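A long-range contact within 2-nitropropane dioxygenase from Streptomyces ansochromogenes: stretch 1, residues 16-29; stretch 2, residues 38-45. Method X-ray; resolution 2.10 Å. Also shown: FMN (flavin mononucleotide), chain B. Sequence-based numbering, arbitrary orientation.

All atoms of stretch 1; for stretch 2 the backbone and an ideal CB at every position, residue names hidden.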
ATOM      1  N   ALA A  16     -10.728  -6.230  14.384  1.00 17.50           N
ATOM      2  CA  ALA A  16      -9.642  -7.189  14.271  1.00 17.89           C
ATOM      3  C   ALA A  16      -9.226  -7.786  15.606  1.00 18.45           C
ATOM      4  O   ALA A  16      -9.182  -7.093  16.630  1.00 18.18           O
ATOM      5  CB  ALA A  16      -8.434  -6.525  13.614  1.00 15.68           C
ATOM      6  N   PRO A  17      -8.948  -9.096  15.625  1.00 17.69           N
ATOM      7  CA  PRO A  17      -8.521  -9.704  16.883  1.00 16.91           C
ATOM      8  C   PRO A  17      -7.132  -9.122  17.129  1.00 17.43           C
ATOM      9  O   PRO A  17      -6.337  -9.015  16.194  1.00 16.73           O
ATOM     10  CB  PRO A  17      -8.458 -11.191  16.545  1.00 17.08           C
ATOM     11  CG  PRO A  17      -8.087 -11.176  15.076  1.00 18.61           C
ATOM     12  CD  PRO A  17      -9.003 -10.096  14.544  1.00 18.65           C
ATOM     13  N   MET A  18      -6.846  -8.724  18.360  1.00 15.53           N
ATOM     14  CA  MET A  18      -5.544  -8.157  18.677  1.00 16.18           C
ATOM     15  C   MET A  18      -5.025  -8.778  19.964  1.00 16.42           C
ATOM     16  O   MET A  18      -5.577  -8.560  21.039  1.00 17.10           O
ATOM     17  CB  MET A  18      -5.656  -6.631  18.795  1.00 15.19           C
ATOM     18  CG  MET A  18      -6.093  -5.979  17.484  1.00 15.42           C
ATOM     19  SD  MET A  18      -6.190  -4.169  17.506  1.00 17.76           S
ATOM     20  CE  MET A  18      -7.911  -3.930  18.035  1.00 14.32           C
ATOM     21  N   ALA A  19      -3.965  -9.569  19.836  1.00 17.90           N
ATOM     22  CA  ALA A  19      -3.374 -10.258  20.977  1.00 19.65           C
ATOM     23  C   ALA A  19      -2.628  -9.302  21.887  1.00 21.46           C
ATOM     24  O   ALA A  19      -2.592  -8.096  21.643  1.00 22.29           O
ATOM     25  CB  ALA A  19      -2.435 -11.357  20.491  1.00 18.35           C
ATOM     26  N   GLY A  20      -2.038  -9.846  22.946  1.00 22.17           N
ATOM     27  CA  GLY A  20      -1.297  -9.013  23.874  1.00 23.79           C
ATOM     28  C   GLY A  20      -2.186  -8.254  24.839  1.00 22.47           C
ATOM     29  O   GLY A  20      -1.786  -7.222  25.377  1.00 23.82           O
ATOM     30  N   GLY A  21      -3.400  -8.754  25.046  1.00 21.10           N
ATOM     31  CA  GLY A  21      -4.319  -8.114  25.971  1.00 20.46           C
ATOM     32  C   GLY A  21      -5.065  -6.914  25.422  1.00 20.90           C
ATOM     33  O   GLY A  21      -5.677  -6.163  26.180  1.00 21.53           O
ATOM     34  N   VAL A  22      -5.025  -6.722  24.111  1.00 19.24           N
ATOM     35  CA  VAL A  22      -5.716  -5.590  23.509  1.00 20.36           C
ATOM     36  C   VAL A  22      -7.216  -5.835  23.348  1.00 21.86           C
ATOM     37  O   VAL A  22      -8.038  -5.097  23.895  1.00 19.74           O
ATOM     38  CB  VAL A  22      -5.106  -5.239  22.135  1.00 20.08           C
ATOM     39  CG1 VAL A  22      -5.949  -4.177  21.435  1.00 20.21           C
ATOM     40  CG2 VAL A  22      -3.676  -4.741  22.325  1.00 18.74           C
ATOM     41  N   SER A  23      -7.576  -6.876  22.605  1.00 23.44           N
ATOM     42  CA  SER A  23      -8.986  -7.170  22.378  1.00 25.53           C
ATOM     43  C   SER A  23      -9.626  -8.058  23.442  1.00 26.08           C
ATOM     44  O   SER A  23      -9.871  -9.245  23.224  1.00 30.41           O
ATOM     45  CB  SER A  23      -9.178  -7.783  20.983  1.00 24.73           C
ATOM     46  OG  SER A  23      -8.247  -8.813  20.747  1.00 30.63           O
ATOM     47  N   VAL A  24      -9.914  -7.461  24.591  1.00 24.94           N
ATOM     48  CA  VAL A  24     -10.539  -8.162  25.706  1.00 22.65           C
ATOM     49  C   VAL A  24     -12.050  -8.284  25.477  1.00 22.27           C
ATOM     50  O   VAL A  24     -12.605  -7.617  24.604  1.00 21.68           O
ATOM     51  CB  VAL A  24     -10.266  -7.410  27.024  1.00 22.72           C
ATOM     52  CG1 VAL A  24      -8.776  -7.444  27.333  1.00 22.49           C
ATOM     53  CG2 VAL A  24     -10.743  -5.956  26.911  1.00 20.55           C
ATOM     54  N   PRO A  25     -12.734  -9.147  26.254  1.00 20.29           N
ATOM     55  CA  PRO A  25     -14.181  -9.324  26.096  1.00 19.57           C
ATOM     56  C   PRO A  25     -14.971  -8.018  26.009  1.00 19.37           C
ATOM     57  O   PRO A  25     -15.866  -7.889  25.182  1.00 18.13           O
ATOM     58  CB  PRO A  25     -14.560 -10.151  27.325  1.00 20.24           C
ATOM     59  CG  PRO A  25     -13.356 -11.029  27.503  1.00 20.61           C
ATOM     60  CD  PRO A  25     -12.208 -10.044  27.302  1.00 22.07           C
ATOM     61  N   GLN A  26     -14.646  -7.052  26.861  1.00 20.51           N
ATOM     62  CA  GLN A  26     -15.363  -5.783  26.842  1.00 21.80           C
ATOM     63  C   GLN A  26     -15.291  -5.075  25.496  1.00 20.12           C
ATOM     64  O   GLN A  26     -16.230  -4.390  25.104  1.00 18.99           O
ATOM     65  CB  GLN A  26     -14.845  -4.853  27.936  1.00 26.60           C
ATOM     66  CG  GLN A  26     -15.390  -5.173  29.313  1.00 34.78           C
ATOM     67  CD  GLN A  26     -15.081  -4.084  30.328  1.00 40.98           C
ATOM     68  OE1 GLN A  26     -15.472  -4.182  31.497  1.00 45.17           O
ATOM     69  NE2 GLN A  26     -14.381  -3.038  29.887  1.00 41.23           N
ATOM     70  N   LEU A  27     -14.181  -5.228  24.783  1.00 20.24           N
ATOM     71  CA  LEU A  27     -14.065  -4.584  23.475  1.00 19.91           C
ATOM     72  C   LEU A  27     -14.979  -5.290  22.477  1.00 19.24           C
ATOM     73  O   LEU A  27     -15.809  -4.660  21.823  1.00 18.13           O
ATOM     74  CB  LEU A  27     -12.617  -4.622  22.968  1.00 17.46           C
ATOM     75  CG  LEU A  27     -12.383  -4.053  21.556  1.00 19.18           C
ATOM     76  CD1 LEU A  27     -12.957  -2.640  21.447  1.00 19.30           C
ATOM     77  CD2 LEU A  27     -10.890  -4.038  21.254  1.00 18.66           C
ATOM     78  N   ALA A  28     -14.825  -6.604  22.367  1.00 20.07           N
ATOM     79  CA  ALA A  28     -15.630  -7.388  21.439  1.00 19.52           C
ATOM     80  C   ALA A  28     -17.122  -7.173  21.676  1.00 19.46           C
ATOM     81  O   ALA A  28     -17.891  -6.993  20.727  1.00 18.33           O
ATOM     82  CB  ALA A  28     -15.276  -8.866  21.566  1.00 18.03           C
ATOM     83  N   ALA A  29     -17.531  -7.179  22.940  1.00 19.73           N
ATOM     84  CA  ALA A  29     -18.935  -6.980  23.275  1.00 20.02           C
ATOM     85  C   ALA A  29     -19.462  -5.636  22.773  1.00 19.64           C
ATOM     86  O   ALA A  29     -20.532  -5.572  22.167  1.00 20.39           O
ATOM     87  CB  ALA A  29     -19.136  -7.089  24.779  1.00 18.78           C
ATOM     88  N   UNK A  38     -17.370  -8.402  16.827  1.00 18.21           N
ATOM     89  CA  UNK A  38     -16.296  -8.317  17.798  1.00 17.37           C
ATOM     90  C   UNK A  38     -15.423  -9.554  17.691  1.00 17.95           C
ATOM     91  O   UNK A  38     -15.889 -10.609  17.259  1.00 17.55           O
ATOM     92  CB  UNK A  38     -16.849  -8.162  19.216  1.00 17.37           C
ATOM     93  N   UNK A  39     -14.161  -9.433  18.089  1.00 16.23           N
ATOM     94  CA  UNK A  39     -13.229 -10.552  18.013  1.00 15.97           C
ATOM     95  C   UNK A  39     -12.384 -10.724  19.266  1.00 17.05           C
ATOM     96  O   UNK A  39     -11.980  -9.746  19.905  1.00 17.23           O
ATOM     97  CB  UNK A  39     -12.309 -10.372  16.804  1.00 15.97           C
ATOM     98  N   UNK A  40     -12.114 -11.980  19.604  1.00 15.76           N
ATOM     99  CA  UNK A  40     -11.259 -12.309  20.735  1.00 16.71           C
ATOM    100  C   UNK A  40      -9.972 -12.828  20.105  1.00 17.33           C
ATOM    101  O   UNK A  40      -9.998 -13.414  19.018  1.00 17.31           O
ATOM    102  CB  UNK A  40     -11.900 -13.326  21.682  1.00 16.71           C
ATOM    103  N   UNK A  41      -8.850 -12.607  20.776  1.00 17.86           N
ATOM    104  CA  UNK A  41      -7.562 -13.062  20.272  1.00 18.37           C
ATOM    105  C   UNK A  41      -7.065 -14.197  21.152  1.00 19.17           C
ATOM    106  O   UNK A  41      -6.856 -14.003  22.346  1.00 20.13           O
ATOM    107  CB  UNK A  41      -6.548 -11.917  20.231  1.00 18.37           C
ATOM    108  N   UNK A  42      -6.879 -15.379  20.571  1.00 20.01           N
ATOM    109  CA  UNK A  42      -6.393 -16.520  21.345  1.00 19.80           C
ATOM    110  C   UNK A  42      -4.867 -16.625  21.245  1.00 19.90           C
ATOM    111  O   UNK A  42      -4.239 -17.456  21.908  1.00 18.45           O
ATOM    112  CB  UNK A  42      -7.049 -17.814  20.859  1.00 19.80           C
ATOM    113  N   UNK A  43      -4.278 -15.771  20.410  1.00 20.54           N
ATOM    114  CA  UNK A  43      -2.838 -15.776  20.232  1.00 19.76           C
ATOM    115  C   UNK A  43      -2.075 -15.559  21.527  1.00 20.17           C
ATOM    116  O   UNK A  43      -2.343 -14.618  22.271  1.00 18.74           O
ATOM    117  CB  UNK A  43      -2.440 -14.701  19.219  1.00 19.76           C
ATOM    118  N   UNK A  44      -1.124 -16.451  21.788  1.00 18.88           N
ATOM    119  CA  UNK A  44      -0.281 -16.413  22.980  1.00 20.66           C
ATOM    120  C   UNK A  44      -0.976 -16.802  24.287  1.00 20.38           C
ATOM    121  O   UNK A  44      -0.338 -16.814  25.338  1.00 20.67           O
ATOM    122  CB  UNK A  44       0.296 -15.004  23.132  1.00 20.66           C
ATOM    123  N   UNK A  45      -2.270 -17.111  24.237  1.00 19.70           N
ATOM    124  CA  UNK A  45      -2.980 -17.529  25.451  1.00 21.05           C
ATOM    125  C   UNK A  45      -3.037 -19.049  25.486  1.00 21.40           C
ATOM    126  O   UNK A  45      -2.745 -19.703  24.488  1.00 21.39           O
ATOM    127  CB  UNK A  45      -4.388 -16.932  25.505  1.00 21.05           C
TER
HETATM  128  N1  FMN B 370      -4.356 -10.330  13.507  1.00 17.88           N
HETATM  129  C2  FMN B 370      -4.611 -11.656  13.897  1.00 19.62           C
HETATM  130  O2  FMN B 370      -5.085 -12.454  13.092  1.00 18.13           O
HETATM  131  N3  FMN B 370      -4.339 -12.078  15.188  1.00 18.73           N
HETATM  132  C4  FMN B 370      -3.819 -11.235  16.156  1.00 20.36           C
HETATM  133  O4  FMN B 370      -3.598 -11.659  17.306  1.00 18.98           O
HETATM  134  C4A FMN B 370      -3.567  -9.884  15.789  1.00 20.06           C
HETATM  135  N5  FMN B 370      -3.070  -8.974  16.719  1.00 20.55           N
HETATM  136  C5A FMN B 370      -2.844  -7.636  16.389  1.00 18.64           C
HETATM  137  C6  FMN B 370      -2.359  -6.742  17.378  1.00 18.27           C
HETATM  138  C7  FMN B 370      -2.114  -5.352  17.104  1.00 18.33           C
HETATM  139  C7M FMN B 370      -2.387  -4.428  18.315  1.00 16.34           C
HETATM  140  C8  FMN B 370      -2.437  -4.925  15.763  1.00 17.52           C
HETATM  141  C8M FMN B 370      -2.924  -3.514  15.434  1.00 14.91           C
HETATM  142  C9  FMN B 370      -2.903  -5.818  14.746  1.00 17.29           C
HETATM  143  C9A FMN B 370      -3.115  -7.182  15.058  1.00 18.30           C
HETATM  144  N10 FMN B 370      -3.600  -8.105  14.093  1.00 19.13           N
HETATM  145  C10 FMN B 370      -3.842  -9.449  14.449  1.00 18.69           C
HETATM  146  C1' FMN B 370      -3.720  -7.703  12.621  1.00 15.89           C
HETATM  147  C2' FMN B 370      -5.209  -7.370  12.350  1.00 14.30           C
HETATM  148  O2' FMN B 370      -5.909  -8.581  12.103  1.00 14.05           O
HETATM  149  C3' FMN B 370      -5.406  -6.471  11.081  1.00 14.69           C
HETATM  150  O3' FMN B 370      -4.817  -7.180   9.991  1.00 15.38           O
HETATM  151  C4' FMN B 370      -4.748  -5.085  11.174  1.00 13.56           C
HETATM  152  O4' FMN B 370      -5.083  -4.528  12.445  1.00 13.23           O
HETATM  153  C5' FMN B 370      -5.262  -4.153  10.036  1.00 13.81           C
HETATM  154  O5' FMN B 370      -4.659  -2.829  10.100  1.00 11.87           O
HETATM  155  P   FMN B 370      -5.186  -1.537  10.953  1.00 17.32           P
HETATM  156  O1P FMN B 370      -6.572  -2.028  10.702  1.00 17.59           O
HETATM  157  O2P FMN B 370      -4.357  -0.812   9.909  1.00 15.43           O
HETATM  158  O3P FMN B 370      -4.445  -2.175  12.113  1.00 16.02           O

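The axis of strand 38-41 runs nearly antiparallel to that of helix 25-29, at 158° between their N-to-C directions. At position 38 the ideal CB points toward stretch 1 and lies 2.2 Å from Ala28 O, a clash that leaves no room for any side chain on this backbone. The residue is Gly38, whose CA instead approaches Ala28 O at 3.6 Å in a CA-H...O contact.

Position 39 also faces stretch 1, its ideal CB 3.8 Å from Pro17 N. The ring of Pro17 offers an apolar surface without charge, which a branched aliphatic or an aromatic side chain could cover. Phe39 occupies it. Pro17 CD sits over one face of the ring, 4.2 Å from the centroid, and Pro17 CB meets Phe39 CD2 at 3.8 Å.

At position 40 CA-to-CB points away, and the ideal CB is 4.8 Å from Ser23 O. A short side chain would gain little from stretch 1, whereas a longer apolar one could turn back to the start of the helix; leucine, isoleucine or methionine are plausible. Leu40 does so in the m, t rotamer: its CD2 lies 4.2 Å from Pro25 CG and 4.5 Å from Ala28 CB.

Position 41 points straight at stretch 1, with its ideal CB 3.5 Å from both Met18 C and Ala19 N and 3.6 Å from Ser23 OG. So close an approach to backbone favours a small residue, alanine above all, with glycine or perhaps serine possible. Ala41 CB lies 4.2 Å from Ala19 CB and 4.3 Å from Pro17 CB. It packs against Ala19, whose N donates a hydrogen bond to FMN N5 (3.3 Å). Ala41 N donates to water 2 (2.8 Å), which also lies 2.4 Å from Ser23 O and so links the stretches.

Position 42 points away and stretch 1 sets no limit on it; it is Ala42, which opens a type II turn closed by a hydrogen bond from the backbone N of position 45 to Ala42 O (3.1 Å).

At position 43 the ideal CB would be 3.6 Å from Ala19 CB, so a small side chain could be tolerated. Gly43 is found, its O 3.7 Å from Ala19 CB.

Position 44 has a positive phi of 73°, favouring glycine or asparagine, yet it faces Ala19 with space for a larger group. Tyr44 lays its ring obliquely against that methyl, CD2 to Ala19 CB 4.0 Å.

Position 45 points sideways into open space, suiting a long polar chain. Lys45 NZ reaches water 1 (3.2 Å), which donates to Met18 O (2.9 Å).

Stretch 2, residues 38-45: GFLAAGYK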
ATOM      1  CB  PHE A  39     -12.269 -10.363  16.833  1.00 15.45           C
ATOM      2  CG  PHE A  39     -12.458 -11.357  15.726  1.00 16.91           C
ATOM      3  CD1 PHE A  39     -13.182 -11.022  14.589  1.00 17.12           C
ATOM      4  CD2 PHE A  39     -11.907 -12.629  15.815  1.00 17.27           C
ATOM      5  CE1 PHE A  39     -13.356 -11.938  13.553  1.00 17.79           C
ATOM      6  CE2 PHE A  39     -12.075 -13.552  14.786  1.00 16.85           C
ATOM      7  CZ  PHE A  39     -12.802 -13.203  13.653  1.00 17.46           C
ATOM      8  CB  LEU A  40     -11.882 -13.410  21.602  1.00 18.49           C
ATOM      9  CG  LEU A  40     -13.081 -13.054  22.480  1.00 19.14           C
ATOM     10  CD1 LEU A  40     -13.568 -14.310  23.202  1.00 20.12           C
ATOM     11  CD2 LEU A  40     -12.682 -11.982  23.486  1.00 18.66           C
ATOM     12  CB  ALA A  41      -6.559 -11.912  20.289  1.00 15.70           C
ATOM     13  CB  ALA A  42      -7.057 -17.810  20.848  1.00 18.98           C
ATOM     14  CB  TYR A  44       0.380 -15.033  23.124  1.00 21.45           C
ATOM     15  CG  TYR A  44       1.136 -14.602  21.882  1.00 21.78           C
ATOM     16  CD1 TYR A  44       2.056 -15.458  21.272  1.00 22.95           C
ATOM     17  CD2 TYR A  44       0.917 -13.356  21.304  1.00 22.87           C
ATOM     18  CE1 TYR A  44       2.734 -15.085  20.118  1.00 23.02           C
ATOM     19  CE2 TYR A  44       1.594 -12.966  20.140  1.00 23.49           C
ATOM     20  CZ  TYR A  44       2.500 -13.838  19.554  1.00 24.54           C
ATOM     21  OH  TYR A  44       3.169 -13.472  18.404  1.00 26.08           O
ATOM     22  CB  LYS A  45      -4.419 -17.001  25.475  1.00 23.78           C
ATOM     23  CG  LYS A  45      -4.571 -15.491  25.374  1.00 25.94           C
ATOM     24  CD  LYS A  45      -5.905 -15.051  25.963  1.00 28.19           C
ATOM     25  CE  LYS A  45      -6.499 -13.855  25.229  1.00 31.86           C
ATOM     26  NZ  LYS A  45      -5.555 -12.719  25.032  1.00 35.04           N
TER
HETATM   27  O   HOH W   1      -5.881  -9.954  23.527  1.00 26.53           O
HETATM   28  O   HOH W   2      -8.970 -11.505  23.357  1.00 14.32           O
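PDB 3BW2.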